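Local coordinates for protein putative glycosidase ph117-related (PDB 5A7V) that probably cleaves beta-linked mannosides as a member of glycoside hydrolase family 130, binding mannose in the central pocket of a beta-propeller, at residues 50-55 and 74-79; 70-75 and 90-95; 224-229 and 236-241. All blocks are in the same frame, centred on the assembly; numbering follows the deposited sequence.

Contact 1 of 3, residues 50-55 and 74-79. With MAN (alpha-D-mannopyranose), chain E; SO4 (sulfate ion), chain F.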
loop_
_atom_site.group_PDB
_atom_site.type_symbol
_atom_site.label_atom_id
_atom_site.label_comp_id
_atom_site.label_asym_id
_atom_site.label_seq_id
_atom_site.Cartn_x
_atom_site.Cartn_y
_atom_site.Cartn_z
ATOM N N PRO A 50 -5.590 8.477 -15.005
ATOM C CA PRO A 50 -5.633 8.384 -13.541
ATOM C C PRO A 50 -6.986 8.794 -12.953
ATOM O O PRO A 50 -7.651 9.696 -13.478
ATOM C CB PRO A 50 -4.570 9.378 -13.099
ATOM C CG PRO A 50 -4.505 10.379 -14.179
ATOM C CD PRO A 50 -4.782 9.627 -15.457
ATOM N N VAL A 51 -7.387 8.131 -11.874
ATOM C CA VAL A 51 -8.686 8.416 -11.285
ATOM C C VAL A 51 -8.630 9.571 -10.315
ATOM O O VAL A 51 -9.681 10.168 -10.089
ATOM C CB VAL A 51 -9.357 7.173 -10.678
ATOM C CG1 VAL A 51 -9.706 6.157 -11.753
ATOM C CG2 VAL A 51 -8.520 6.559 -9.576
ATOM N N ILE A 52 -7.481 9.857 -9.696
ATOM C CA ILE A 52 -7.299 11.009 -8.809
ATOM C C ILE A 52 -5.994 11.716 -9.201
ATOM O O ILE A 52 -4.943 11.083 -9.213
ATOM C CB ILE A 52 -7.337 10.649 -7.298
ATOM C CG1 ILE A 52 -8.683 9.956 -6.929
ATOM C CG2 ILE A 52 -7.065 11.890 -6.454
ATOM C CD1 ILE A 52 -8.774 9.310 -5.578
ATOM N N SER A 53 -6.104 13.014 -9.510
ATOM C CA SER A 53 -4.990 13.860 -9.873
ATOM C C SER A 53 -4.971 15.106 -8.967
ATOM O O SER A 53 -6.020 15.471 -8.392
ATOM C CB SER A 53 -5.110 14.334 -11.331
ATOM O OG SER A 53 -5.078 13.243 -12.242
ATOM N N PRO A 54 -3.834 15.796 -8.886
ATOM C CA PRO A 54 -3.766 17.023 -8.110
ATOM C C PRO A 54 -4.774 18.088 -8.525
ATOM O O PRO A 54 -5.203 18.145 -9.701
ATOM C CB PRO A 54 -2.343 17.526 -8.339
ATOM C CG PRO A 54 -1.578 16.321 -8.647
ATOM C CD PRO A 54 -2.504 15.383 -9.364
ATOM N N ILE A 55 -5.176 18.893 -7.555
ATOM C CA ILE A 55 -6.048 20.057 -7.806
ATOM C C ILE A 55 -5.335 21.242 -7.182
ATOM O O ILE A 55 -4.932 21.233 -6.035
ATOM C CB ILE A 55 -7.452 19.871 -7.189
ATOM C CG1 ILE A 55 -8.183 18.694 -7.851
ATOM C CG2 ILE A 55 -8.288 21.155 -7.378
ATOM C CD1 ILE A 55 -9.499 18.342 -7.184
ATOM N N ASN A 74 0.376 19.363 -5.583
ATOM C CA ASN A 74 1.606 18.841 -6.211
ATOM C C ASN A 74 1.405 17.449 -6.791
ATOM O O ASN A 74 1.607 17.230 -7.967
ATOM C CB ASN A 74 2.758 18.887 -5.212
ATOM C CG ASN A 74 4.035 19.468 -5.775
ATOM O OD1 ASN A 74 4.215 19.664 -6.977
ATOM N ND2 ASN A 74 4.945 19.771 -4.869
ATOM N N ASP A 75 0.948 16.501 -5.948
ATOM C CA ASP A 75 0.922 15.090 -6.291
ATOM C C ASP A 75 -0.124 14.401 -5.415
ATOM O O ASP A 75 -0.261 14.759 -4.244
ATOM C CB ASP A 75 2.329 14.478 -6.094
ATOM C CG ASP A 75 3.357 14.993 -7.118
ATOM O OD1 ASP A 75 3.260 14.575 -8.319
ATOM O OD2 ASP A 75 4.174 15.838 -6.678
ATOM N N THR A 76 -0.871 13.463 -6.003
ATOM C CA THR A 76 -1.891 12.704 -5.269
ATOM C C THR A 76 -1.674 11.223 -5.621
ATOM O O THR A 76 -1.782 10.833 -6.797
ATOM C CB THR A 76 -3.318 13.115 -5.656
ATOM O OG1 THR A 76 -3.508 13.072 -7.070
ATOM C CG2 THR A 76 -3.619 14.490 -5.150
ATOM N N PHE A 77 -1.329 10.379 -4.647
ATOM C CA PHE A 77 -0.787 9.046 -4.959
ATOM C C PHE A 77 -1.036 8.104 -3.778
ATOM O O PHE A 77 -1.952 8.336 -2.985
ATOM C CB PHE A 77 0.687 9.149 -5.484
ATOM C CG PHE A 77 1.701 9.758 -4.551
ATOM C CD1 PHE A 77 1.672 11.117 -4.239
ATOM C CD2 PHE A 77 2.743 8.992 -4.017
ATOM C CE1 PHE A 77 2.657 11.678 -3.462
ATOM C CE2 PHE A 77 3.733 9.536 -3.239
ATOM C CZ PHE A 77 3.692 10.901 -2.950
ATOM N N ASN A 78 -0.304 6.999 -3.744
ATOM C CA ASN A 78 -0.233 5.996 -2.654
ATOM C C ASN A 78 -1.453 5.968 -1.728
ATOM O O ASN A 78 -1.410 6.549 -0.643
ATOM C CB ASN A 78 1.067 6.180 -1.908
ATOM C CG ASN A 78 2.279 5.843 -2.776
ATOM O OD1 ASN A 78 2.153 5.565 -3.969
ATOM N ND2 ASN A 78 3.439 5.941 -2.179
ATOM N N PRO A 79 -2.501 5.292 -2.219
ATOM C CA PRO A 79 -3.816 5.368 -1.564
ATOM C C PRO A 79 -4.169 4.149 -0.733
ATOM O O PRO A 79 -3.769 3.020 -1.034
ATOM C CB PRO A 79 -4.763 5.419 -2.768
ATOM C CG PRO A 79 -4.100 4.517 -3.755
ATOM C CD PRO A 79 -2.641 4.738 -3.574
HETATM C C1 MAN E . 9.082 4.011 -0.883
HETATM C C2 MAN E . 7.562 3.785 -0.738
HETATM C C3 MAN E . 6.648 4.931 -1.215
HETATM C C4 MAN E . 7.139 5.516 -2.553
HETATM C C5 MAN E . 8.423 4.840 -3.068
HETATM C C6 MAN E . 9.000 5.540 -4.319
HETATM O O1 MAN E . 9.863 2.699 -0.966
HETATM O O2 MAN E . 7.343 3.550 0.660
HETATM O O3 MAN E . 6.590 6.003 -0.294
HETATM O O4 MAN E . 6.057 5.395 -3.453
HETATM O O5 MAN E . 9.396 4.899 -1.978
HETATM O O6 MAN E . 9.378 6.882 -3.982
HETATM S S SO4 F . -9.956 14.623 -10.880
HETATM O O1 SO4 F . -10.834 14.433 -9.675
HETATM O O2 SO4 F . -8.648 13.972 -10.633
HETATM O O3 SO4 F . -9.790 16.078 -11.126
HETATM O O4 SO4 F . -10.589 13.986 -12.074
#
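With its OG1 set between the backbone N and the carbonyl carbon (chi1 52°), Thr76 directs that hydroxyl at the chain of Ile52 to Pro54, while its CG2, beside the backbone N, lies near the proline's N and CA. Ile52 answers with CG2, anti to its own N, which comes across Thr76 at about a right angle and stops 3.8 Å from Thr76 OG1. The hydroxyl gives a weak, long hydrogen bond to the carbonyl, Thr76 OG1 to Ile52 O at 3.3 Å, and also lies over the Ser53-Pro54 peptide. The proline ring wedges in beside it: Pro54 CG reaches Asn74 O at 3.4 Å and Pro54 CD reaches Thr76 OG1 at 3.4 Å, so contact here is mostly van der Waals. The loop also binds a sulfate, probably from the crystallisation liquor, through Ser53 N to SO4 O2 (2.9 Å), and Arg122 holds the same ion. Near the far end of 74-79 Asn78 enters the sugar pocket, its ND2 donating almost straight (171°) to O4 of a bound alpha-mannose at 3.0 Å and also bonding Asp146. Residues 52-54 run antiparallel beside the start of strand 75-84, an outermost strand of its sheet within the chain: Ile52 packs on Val90 and Tyr92 of strand 87-95, and Val51 and Ile52 together face Val370 of strand 369-375 in a classic beta bulge.

Contact 2 of 3, residues 70-75 and 90-95. With MAN (alpha-D-mannopyranose), chain D; BMA (beta-D-mannopyranose), chain C.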
loop_
_atom_site.group_PDB
_atom_site.type_symbol
_atom_site.label_atom_id
_atom_site.label_comp_id
_atom_site.label_asym_id
_atom_site.label_seq_id
_atom_site.Cartn_x
_atom_site.Cartn_y
_atom_site.Cartn_z
ATOM N N ALA A 70 -2.258 24.859 -0.306
ATOM C CA ALA A 70 -2.833 24.102 -1.408
ATOM C C ALA A 70 -2.386 22.629 -1.249
ATOM O O ALA A 70 -1.388 22.150 -1.830
ATOM C CB ALA A 70 -2.444 24.713 -2.750
ATOM N N TRP A 71 -3.129 21.941 -0.381
ATOM C CA TRP A 71 -2.719 20.655 0.174
ATOM C C TRP A 71 -2.635 19.492 -0.798
ATOM O O TRP A 71 -2.018 18.470 -0.471
ATOM C CB TRP A 71 -3.687 20.300 1.327
ATOM C CG TRP A 71 -5.094 20.020 0.876
ATOM C CD1 TRP A 71 -6.066 20.928 0.600
ATOM C CD2 TRP A 71 -5.666 18.735 0.606
ATOM N NE1 TRP A 71 -7.214 20.300 0.197
ATOM C CE2 TRP A 71 -7.005 18.943 0.206
ATOM C CE3 TRP A 71 -5.187 17.424 0.712
ATOM C CZ2 TRP A 71 -7.867 17.894 -0.111
ATOM C CZ3 TRP A 71 -6.032 16.393 0.396
ATOM C CH2 TRP A 71 -7.371 16.617 0.007
ATOM N N GLU A 72 -3.263 19.614 -1.962
ATOM C CA GLU A 72 -3.224 18.536 -2.973
ATOM C C GLU A 72 -2.804 19.038 -4.353
ATOM O O GLU A 72 -3.195 18.471 -5.385
ATOM C CB GLU A 72 -4.569 17.793 -3.008
ATOM C CG GLU A 72 -5.744 18.699 -3.307
ATOM C CD GLU A 72 -7.089 17.999 -3.424
ATOM O OE1 GLU A 72 -7.113 16.754 -3.391
ATOM O OE2 GLU A 72 -8.142 18.714 -3.527
ATOM N N SER A 73 -1.984 20.084 -4.330
ATOM C CA SER A 73 -1.639 20.763 -5.544
ATOM C C SER A 73 -0.444 20.149 -6.269
ATOM O O SER A 73 -0.271 20.411 -7.476
ATOM C CB SER A 73 -1.341 22.234 -5.279
ATOM O OG SER A 73 -0.212 22.410 -4.433
ATOM N N ASN A 74 0.376 19.363 -5.583
ATOM C CA ASN A 74 1.606 18.841 -6.211
ATOM C C ASN A 74 1.405 17.449 -6.791
ATOM O O ASN A 74 1.607 17.230 -7.967
ATOM C CB ASN A 74 2.758 18.887 -5.212
ATOM C CG ASN A 74 4.035 19.468 -5.775
ATOM O OD1 ASN A 74 4.215 19.664 -6.977
ATOM N ND2 ASN A 74 4.945 19.771 -4.869
ATOM N N ASP A 75 0.948 16.501 -5.948
ATOM C CA ASP A 75 0.922 15.090 -6.291
ATOM C C ASP A 75 -0.124 14.401 -5.415
ATOM O O ASP A 75 -0.261 14.759 -4.244
ATOM C CB ASP A 75 2.329 14.478 -6.094
ATOM C CG ASP A 75 3.357 14.993 -7.118
ATOM O OD1 ASP A 75 3.260 14.575 -8.319
ATOM O OD2 ASP A 75 4.174 15.838 -6.678
ATOM N N VAL A 90 -11.658 5.903 -0.860
ATOM C CA VAL A 90 -10.226 5.997 -1.002
ATOM C C VAL A 90 -9.710 7.148 -0.137
ATOM O O VAL A 90 -10.271 8.270 -0.159
ATOM C CB VAL A 90 -9.841 6.206 -2.490
ATOM C CG1 VAL A 90 -8.397 6.687 -2.669
ATOM C CG2 VAL A 90 -10.083 4.940 -3.264
ATOM N N LEU A 91 -8.634 6.884 0.605
ATOM C CA LEU A 91 -7.846 7.922 1.288
ATOM C C LEU A 91 -6.509 8.021 0.552
ATOM O O LEU A 91 -5.724 7.082 0.579
ATOM C CB LEU A 91 -7.657 7.660 2.778
ATOM C CG LEU A 91 -8.786 8.159 3.715
ATOM C CD1 LEU A 91 -10.081 7.391 3.481
ATOM C CD2 LEU A 91 -8.360 8.187 5.157
ATOM N N TYR A 92 -6.319 9.139 -0.126
ATOM C CA TYR A 92 -5.154 9.313 -1.011
ATOM C C TYR A 92 -4.088 10.179 -0.355
ATOM O O TYR A 92 -4.382 11.190 0.303
ATOM C CB TYR A 92 -5.527 9.853 -2.395
ATOM C CG TYR A 92 -6.355 11.146 -2.433
ATOM C CD1 TYR A 92 -7.771 11.122 -2.374
ATOM C CD2 TYR A 92 -5.753 12.398 -2.529
ATOM C CE1 TYR A 92 -8.503 12.280 -2.459
ATOM C CE2 TYR A 92 -6.500 13.555 -2.635
ATOM C CZ TYR A 92 -7.871 13.495 -2.624
ATOM O OH TYR A 92 -8.632 14.650 -2.710
ATOM N N ARG A 93 -2.820 9.798 -0.557
ATOM C CA ARG A 93 -1.703 10.627 -0.113
ATOM C C ARG A 93 -1.639 11.879 -0.997
ATOM O O ARG A 93 -1.453 11.745 -2.196
ATOM C CB ARG A 93 -0.397 9.839 -0.199
ATOM C CG ARG A 93 0.809 10.619 0.275
ATOM C CD ARG A 93 2.122 9.863 0.129
ATOM N NE ARG A 93 3.251 10.665 0.479
ATOM C CZ ARG A 93 4.523 10.253 0.448
ATOM N NH1 ARG A 93 4.831 8.962 0.247
ATOM N NH2 ARG A 93 5.504 11.141 0.584
ATOM N N ALA A 94 -1.674 13.050 -0.405
ATOM C CA ALA A 94 -1.632 14.308 -1.117
ATOM C C ALA A 94 -0.496 15.141 -0.596
ATOM O O ALA A 94 -0.264 15.253 0.614
ATOM C CB ALA A 94 -2.922 15.065 -0.920
ATOM N N GLU A 95 0.279 15.717 -1.533
ATOM C CA GLU A 95 1.399 16.587 -1.205
ATOM C C GLU A 95 1.182 18.011 -1.696
ATOM O O GLU A 95 0.652 18.219 -2.813
ATOM C CB GLU A 95 2.719 16.043 -1.781
ATOM C CG GLU A 95 3.208 14.809 -1.045
ATOM C CD GLU A 95 4.509 14.266 -1.632
ATOM O OE1 GLU A 95 4.737 14.430 -2.882
ATOM O OE2 GLU A 95 5.288 13.660 -0.839
HETATM C C1 MAN D . 11.086 8.130 1.038
HETATM C C2 MAN D . 9.913 7.756 0.237
HETATM C C3 MAN D . 9.014 8.970 0.306
HETATM C C4 MAN D . 8.709 9.451 1.718
HETATM C C5 MAN D . 9.970 9.534 2.560
HETATM C C6 MAN D . 9.683 9.528 4.047
HETATM O O1 MAN D . 11.954 9.051 0.497
HETATM O O2 MAN D . 9.177 6.671 0.790
HETATM O O3 MAN D . 7.745 8.761 -0.331
HETATM O O4 MAN D . 8.112 10.760 1.668
HETATM O O5 MAN D . 10.822 8.427 2.347
HETATM O O6 MAN D . 8.966 8.364 4.473
HETATM C C1 BMA C . 11.066 8.092 0.864
HETATM C C2 BMA C . 9.754 8.021 0.075
HETATM C C3 BMA C . 8.959 9.280 0.335
HETATM C C4 BMA C . 8.780 9.490 1.826
HETATM C C5 BMA C . 10.100 9.317 2.586
HETATM C C6 BMA C . 9.922 9.357 4.092
HETATM O O1 BMA C . 11.958 7.004 0.684
HETATM O O2 BMA C . 8.966 6.905 0.509
HETATM O O3 BMA C . 7.652 9.288 -0.356
HETATM O O4 BMA C . 8.272 10.821 2.009
HETATM O O5 BMA C . 10.778 8.080 2.267
HETATM O O6 BMA C . 9.028 8.349 4.574
#
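Asp75 and Glu95 form an antiparallel hydrogen-bonded pair, in which Glu95 N donates to Asp75 O at 2.9 Å while Glu95 O accepts from Asn74 N at 3.0 Å, so that two residues face one in a classic beta bulge. Ahead of it a type I turn, Ala70 to Ser73, folds Trp71 and Glu72 back over the strand. The Trp71 and Tyr92 side chains run at about a right angle to each other, Trp71 CH2 lying 3.6 Å from Tyr92 OH, and Trp71 CZ3 packs on Ala94 CB at 3.6 Å; the CG of Glu72 sits over the centre of one indole face. The extended Glu72 chain brings its carboxylate nearly coplanar with the phenol (8°). Tyr92 OH donates to Glu72 OE1 at 2.7 Å on the syn side; Arg122 bonds Tyr92 OH through NE and Glu72 OE1 through NH2, so Glu72 OE1 has two partners. The Asp75 and Glu95 carboxylates, turned 72° apart, share Arg105, which probably offsets their like charges; Ser368 also bonds Asp75 OD1. Arg93, extended throughout, reaches a mannose modelled as both anomers in one place: Arg93 NH1 bonds O3 of the beta form at 2.9 Å, and Arg93 NH2 bonds O4 of the alpha form at 2.8 Å. A salt bridge to Glu95, whose hydrogen bond is weak, and another to Asp146 steady the guanidinium. Such a strand, walling a sugar pocket with an inward arginine, belongs to the five-bladed beta-propeller of family GH130.

Contact 3 of 3, residues 224-229 and 236-241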
loop_
_atom_site.group_PDB
_atom_site.type_symbol
_atom_site.label_atom_id
_atom_site.label_comp_id
_atom_site.label_asym_id
_atom_site.label_seq_id
_atom_site.Cartn_x
_atom_site.Cartn_y
_atom_site.Cartn_z
ATOM N N LYS A 224 -4.575 -14.184 17.762
ATOM C CA LYS A 224 -4.020 -12.823 17.692
ATOM C C LYS A 224 -4.135 -12.249 16.313
ATOM O O LYS A 224 -4.266 -12.964 15.326
ATOM C CB LYS A 224 -2.523 -12.788 18.118
ATOM C CG LYS A 224 -2.297 -13.256 19.560
ATOM C CD LYS A 224 -0.860 -13.137 20.024
ATOM C CE LYS A 224 -0.720 -13.659 21.445
ATOM N NZ LYS A 224 0.288 -14.728 21.547
ATOM N N TYR A 225 -4.115 -10.924 16.252
ATOM C CA TYR A 225 -4.018 -10.255 14.958
ATOM C C TYR A 225 -2.592 -10.427 14.377
ATOM O O TYR A 225 -1.633 -10.665 15.120
ATOM C CB TYR A 225 -4.414 -8.789 15.113
ATOM C CG TYR A 225 -5.811 -8.618 15.664
ATOM C CD1 TYR A 225 -6.908 -8.928 14.864
ATOM C CD2 TYR A 225 -6.026 -8.178 16.971
ATOM C CE1 TYR A 225 -8.193 -8.790 15.329
ATOM C CE2 TYR A 225 -7.344 -8.019 17.457
ATOM C CZ TYR A 225 -8.403 -8.357 16.625
ATOM O OH TYR A 225 -9.700 -8.170 17.087
ATOM N N PHE A 226 -2.469 -10.231 13.067
ATOM C CA PHE A 226 -1.231 -10.501 12.357
ATOM C C PHE A 226 -1.013 -9.432 11.275
ATOM O O PHE A 226 -1.966 -9.032 10.611
ATOM C CB PHE A 226 -1.286 -11.891 11.716
ATOM C CG PHE A 226 0.029 -12.334 11.132
ATOM C CD1 PHE A 226 0.448 -11.919 9.867
ATOM C CD2 PHE A 226 0.875 -13.150 11.865
ATOM C CE1 PHE A 226 1.661 -12.319 9.351
ATOM C CE2 PHE A 226 2.099 -13.529 11.336
ATOM C CZ PHE A 226 2.486 -13.115 10.074
ATOM N N MET A 227 0.247 -9.003 11.110
ATOM C CA MET A 227 0.586 -8.022 10.090
ATOM C C MET A 227 1.940 -8.384 9.458
ATOM O O MET A 227 2.919 -8.632 10.175
ATOM C CB MET A 227 0.689 -6.627 10.753
ATOM C CG MET A 227 1.045 -5.498 9.821
ATOM S SD MET A 227 1.052 -3.870 10.629
ATOM C CE MET A 227 2.363 -3.978 11.854
ATOM N N TYR A 228 1.978 -8.377 8.127
ATOM C CA TYR A 228 3.272 -8.342 7.371
ATOM C C TYR A 228 3.652 -6.883 7.252
ATOM O O TYR A 228 2.795 -6.040 6.999
ATOM C CB TYR A 228 3.100 -8.973 5.969
ATOM C CG TYR A 228 2.624 -10.417 5.981
ATOM C CD1 TYR A 228 3.510 -11.465 6.035
ATOM C CD2 TYR A 228 1.286 -10.728 5.939
ATOM C CE1 TYR A 228 3.093 -12.778 6.095
ATOM C CE2 TYR A 228 0.850 -12.039 5.969
ATOM C CZ TYR A 228 1.758 -13.074 6.036
ATOM O OH TYR A 228 1.290 -14.365 6.107
ATOM N N TRP A 229 4.947 -6.576 7.367
ATOM C CA TRP A 229 5.349 -5.203 7.231
ATOM C C TRP A 229 6.779 -5.101 6.721
ATOM O O TRP A 229 7.554 -6.042 6.873
ATOM C CB TRP A 229 5.144 -4.462 8.593
ATOM C CG TRP A 229 6.037 -4.968 9.660
ATOM C CD1 TRP A 229 5.790 -6.025 10.502
ATOM C CD2 TRP A 229 7.310 -4.450 10.025
ATOM N NE1 TRP A 229 6.846 -6.223 11.347
ATOM C CE2 TRP A 229 7.821 -5.292 11.065
ATOM C CE3 TRP A 229 8.133 -3.429 9.513
ATOM C CZ2 TRP A 229 9.059 -5.079 11.658
ATOM C CZ3 TRP A 229 9.378 -3.243 10.096
ATOM C CH2 TRP A 229 9.840 -4.082 11.147
ATOM N N ALA A 236 7.271 -9.527 10.087
ATOM C CA ALA A 236 5.901 -9.760 10.596
ATOM C C ALA A 236 5.785 -9.321 12.035
ATOM O O ALA A 236 6.779 -9.028 12.710
ATOM C CB ALA A 236 5.485 -11.196 10.405
ATOM N N ALA A 237 4.529 -9.203 12.469
ATOM C CA ALA A 237 4.222 -8.806 13.848
ATOM C C ALA A 237 2.838 -9.326 14.215
ATOM O O ALA A 237 1.993 -9.592 13.358
ATOM C CB ALA A 237 4.245 -7.283 13.966
ATOM N N THR A 238 2.647 -9.468 15.533
ATOM C CA THR A 238 1.336 -9.827 16.089
ATOM C C THR A 238 0.816 -8.733 17.031
ATOM O O THR A 238 1.574 -7.894 17.499
ATOM C CB THR A 238 1.379 -11.178 16.849
ATOM O OG1 THR A 238 2.244 -11.062 17.966
ATOM C CG2 THR A 238 1.819 -12.297 15.951
ATOM N N SER A 239 -0.476 -8.794 17.313
ATOM C CA SER A 239 -1.068 -7.849 18.246
ATOM C C SER A 239 -2.297 -8.470 18.878
ATOM O O SER A 239 -2.993 -9.242 18.262
ATOM C CB SER A 239 -1.459 -6.553 17.537
ATOM O OG SER A 239 -2.046 -5.604 18.439
ATOM N N GLU A 240 -2.571 -8.041 20.114
ATOM C CA GLU A 240 -3.844 -8.358 20.774
ATOM C C GLU A 240 -4.845 -7.209 20.718
ATOM O O GLU A 240 -6.018 -7.413 21.012
ATOM C CB GLU A 240 -3.598 -8.811 22.220
ATOM C CG GLU A 240 -2.713 -10.053 22.301
ATOM C CD GLU A 240 -2.225 -10.410 23.698
ATOM O OE1 GLU A 240 -2.576 -9.748 24.668
ATOM O OE2 GLU A 240 -1.458 -11.368 23.836
ATOM N N ASP A 241 -4.403 -6.000 20.403
ATOM C CA ASP A 241 -5.252 -4.818 20.503
ATOM C C ASP A 241 -5.293 -3.951 19.257
ATOM O O ASP A 241 -5.935 -2.899 19.297
ATOM C CB ASP A 241 -4.849 -3.999 21.744
ATOM C CG ASP A 241 -3.414 -3.436 21.679
ATOM O OD1 ASP A 241 -2.826 -3.454 20.561
ATOM O OD2 ASP A 241 -2.887 -2.936 22.719
#
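Phe226 and Ala236 mark the tight half of this antiparallel hairpin, where Phe226 CZ lies 3.6 Å from Ala236 CB. The same ring presents CE1 over the centre of the Tyr228 ring, while Ala237 O stands above one of its faces, offset toward the rim. Backbone bonds join the hydrogen-bonded pairs Tyr225-Ser239 and Met227-Ala237; within the second, Met227 N to Ala237 O and Ala237 N to Met227 O are both 2.9 Å. Trp229 adds a side-chain bond. Its chi1 of 66° brings the indole edge to the partner strand, and Trp229 NE1 donates to Ala236 O at 3.1 Å, from well above the carbonyl plane (80° out of it), while Ala237 CB packs obliquely against the ring. Phe189, Phe235 and Leu171 touch this indole. The other end is looser and exposed. Lys224 and Glu240 run side by side in the same direction, yet Lys224 NZ and Glu240 OE2 remain 4.4 Å apart, beyond a salt bridge. Tyr225 turns its ring edge to Glu240 O, with Tyr225 CE2 at 3.8 Å. At the end of the strand, Ser239 OG accepts from Asp241 N at 3.1 Å in an ST turn, and Asn244 also bonds Ser239 OG and Asp241 OD1. The chemistry implies that backbone bonds and buried aromatic contacts hold the hairpin, with the outer charges probably contributing only diffuse attraction.

Overall arrangement
Contacts 1 and 2 adjoin, their centres about 6 Å apart, and share Asn74 and Asp75, where the turn of 70-75 passes into strand 75-84. Strands 75-84 and 87-95 are neighbours in one antiparallel sheet; Phe77 N to Arg93 O and Ile55 N to Glu72 O are probable hydrogen bonds between the two contacts. Contact 3 comes later in the chain, in the hairpin of strands 225-229 and 235-239, on the opposite side of the chain's centre, about 30 Å from contact 1 and 29 Å from contact 2 between centres. The bound mannoses are approached directly by contacts 1 and 2, whereas contact 3 belongs to a separate, mixed sheet of the propeller across from them.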